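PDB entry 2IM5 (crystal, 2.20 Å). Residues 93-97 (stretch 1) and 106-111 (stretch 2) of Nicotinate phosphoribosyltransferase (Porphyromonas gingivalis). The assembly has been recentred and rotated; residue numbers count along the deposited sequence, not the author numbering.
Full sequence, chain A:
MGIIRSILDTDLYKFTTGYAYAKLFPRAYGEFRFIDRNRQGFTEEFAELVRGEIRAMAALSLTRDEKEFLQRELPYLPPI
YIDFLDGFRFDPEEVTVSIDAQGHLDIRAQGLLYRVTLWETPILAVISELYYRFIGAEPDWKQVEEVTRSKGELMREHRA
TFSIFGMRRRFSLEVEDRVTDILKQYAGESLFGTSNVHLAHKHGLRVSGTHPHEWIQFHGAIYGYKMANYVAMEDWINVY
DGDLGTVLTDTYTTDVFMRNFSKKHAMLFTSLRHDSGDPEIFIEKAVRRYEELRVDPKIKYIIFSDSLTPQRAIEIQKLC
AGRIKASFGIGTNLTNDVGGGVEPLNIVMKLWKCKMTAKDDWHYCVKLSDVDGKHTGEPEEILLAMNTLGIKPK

Stretch 1, residues 93-97: EEVTV
Stretch 2, residues 106-111: DIRAQG

Antiparallel pairing of two short segments in nicotinate phosphoribosyltransferase. Glu 93 and Glu 94 close a 3-10 segment (phi/psi -72/-6 and -81/-13); strand 95-97 follows (phi -111 to -123, psi 122 to 139) and runs at 170° to the strand that includes 106-109 (phi -114 to -137, psi 117 to 131), the axes approaching to 4.7 Å; Gln 110 has phi/psi -130/140. Val 95 CA faces Ala 109 CA at 4.3 Å and Val 97 CA faces Ile 107 CA at 4.6 Å, both non-hydrogen-bonded pairs; between them Thr 96 and Arg 108 form the hydrogen-bonded pair. Thr 96 N donates to Arg 108 O (2.8 Å, 162°) and Arg 108 N to Thr 96 O (3.0 Å, 161°), so each residue satisfies the other's amide. Gln 110 N donates to Glu 94 O (2.9 Å, 163°), extending the ladder to the last 3-10 residue. The same carbonyls receive CA-H...O contacts, the shortest from Ala 109 CA to Glu 94 O (3.2 Å). Val 95 (t) and the buried Val 97 (t), Ile 107 (m, t) and Ala 109 share one face, where apolar groups suit the packing: Val 95 CG1 meets Ile 107 CG2 at 3.9 Å, Val 97 CG1 meets Ile 107 CG1 at 4.1 Å. Thr 96 (m) and Arg 108 occupy the other, more polar face. Arg 108 (m, t, t) leads its end away from stretch 1 to a salt bridge with Asp 106 (t), Arg 108 NE to Asp 106 OD1 3.2 Å. A water is hydrogen-bonded to Thr 96 O (2.8 Å) and Asp 106 OD1 (2.6 Å), bridging the stretches, with more acceptors in reach than it has protons. Glu 94 (m, t) has both carboxylate oxygens hydrogen-bonded elsewhere in the structure. Gly 111 turns the corner at phi/psi 158/-160, where a CB would jam against the preceding carbonyl. The stretches bury 351 Å² between them, both sides summed.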

# COMPACT_ATOMS: atom_id res chain seq x y z
N GLU A 93 2.48 -3.67 22.99
CA GLU A 93 1.20 -3.63 23.67
C GLU A 93 0.09 -2.89 22.91
O GLU A 93 -1.05 -2.91 23.34
CB GLU A 93 1.34 -3.08 25.09
CG GLU A 93 1.97 -1.73 25.19
CD GLU A 93 2.27 -1.37 26.64
OE1 GLU A 93 2.85 -2.24 27.34
OE2 GLU A 93 1.96 -0.23 27.07
N GLU A 94 0.43 -2.26 21.79
CA GLU A 94 -0.59 -1.58 20.98
C GLU A 94 -1.29 -2.65 20.13
O GLU A 94 -2.35 -2.41 19.55
CB GLU A 94 0.05 -0.56 20.02
CG GLU A 94 0.85 0.55 20.66
CD GLU A 94 1.61 1.38 19.63
OE1 GLU A 94 1.93 0.82 18.56
OE2 GLU A 94 1.90 2.58 19.89
N VAL A 95 -0.70 -3.84 20.10
CA VAL A 95 -1.22 -4.95 19.29
C VAL A 95 -1.80 -6.11 20.09
O VAL A 95 -1.17 -6.59 21.03
CB VAL A 95 -0.09 -5.51 18.40
CG1 VAL A 95 -0.63 -6.58 17.47
CG2 VAL A 95 0.56 -4.39 17.61
N THR A 96 -2.99 -6.56 19.70
CA THR A 96 -3.64 -7.69 20.38
C THR A 96 -3.93 -8.79 19.37
O THR A 96 -4.63 -8.58 18.38
CB THR A 96 -4.98 -7.27 21.04
OG1 THR A 96 -4.73 -6.25 22.01
CG2 THR A 96 -5.63 -8.47 21.73
N VAL A 97 -3.38 -9.98 19.63
CA VAL A 97 -3.57 -11.12 18.75
C VAL A 97 -4.42 -12.18 19.44
O VAL A 97 -4.26 -12.44 20.63
CB VAL A 97 -2.23 -11.77 18.38
CG1 VAL A 97 -2.45 -12.95 17.44
CG2 VAL A 97 -1.31 -10.73 17.75
N ASP A 106 -7.43 -13.15 14.57
CA ASP A 106 -7.85 -11.76 14.76
C ASP A 106 -6.69 -10.94 15.32
O ASP A 106 -6.09 -11.31 16.33
CB ASP A 106 -9.02 -11.70 15.74
CG ASP A 106 -9.56 -10.28 15.94
OD1 ASP A 106 -8.83 -9.43 16.51
OD2 ASP A 106 -10.71 -10.01 15.52
N ILE A 107 -6.37 -9.83 14.66
CA ILE A 107 -5.28 -8.97 15.11
C ILE A 107 -5.68 -7.51 15.02
O ILE A 107 -6.19 -7.04 14.00
CB ILE A 107 -4.02 -9.18 14.26
CG1 ILE A 107 -3.62 -10.65 14.27
CG2 ILE A 107 -2.88 -8.34 14.83
CD1 ILE A 107 -2.50 -10.97 13.33
N ARG A 108 -5.44 -6.78 16.11
CA ARG A 108 -5.79 -5.37 16.14
C ARG A 108 -4.67 -4.53 16.73
O ARG A 108 -4.12 -4.86 17.78
CB ARG A 108 -7.06 -5.16 16.95
CG ARG A 108 -8.16 -6.11 16.54
CD ARG A 108 -9.51 -5.75 17.10
NE ARG A 108 -10.50 -6.70 16.61
CZ ARG A 108 -11.82 -6.54 16.72
NH1 ARG A 108 -12.31 -5.45 17.31
NH2 ARG A 108 -12.64 -7.46 16.24
N ALA A 109 -4.33 -3.45 16.02
CA ALA A 109 -3.31 -2.52 16.45
C ALA A 109 -4.06 -1.22 16.71
O ALA A 109 -4.66 -0.64 15.79
CB ALA A 109 -2.27 -2.32 15.36
N GLN A 110 -4.06 -0.77 17.95
CA GLN A 110 -4.76 0.45 18.31
C GLN A 110 -3.86 1.39 19.10
O GLN A 110 -3.09 0.94 19.94
CB GLN A 110 -6.01 0.13 19.12
CG GLN A 110 -6.88 1.33 19.37
CD GLN A 110 -8.14 1.00 20.16
OE1 GLN A 110 -8.95 0.17 19.74
NE2 GLN A 110 -8.30 1.65 21.30
N GLY A 111 -3.96 2.68 18.81
CA GLY A 111 -3.16 3.68 19.48
C GLY A 111 -3.07 4.93 18.62
O GLY A 111 -3.90 5.15 17.74
O HOH W 1 -7.22 -9.69 18.54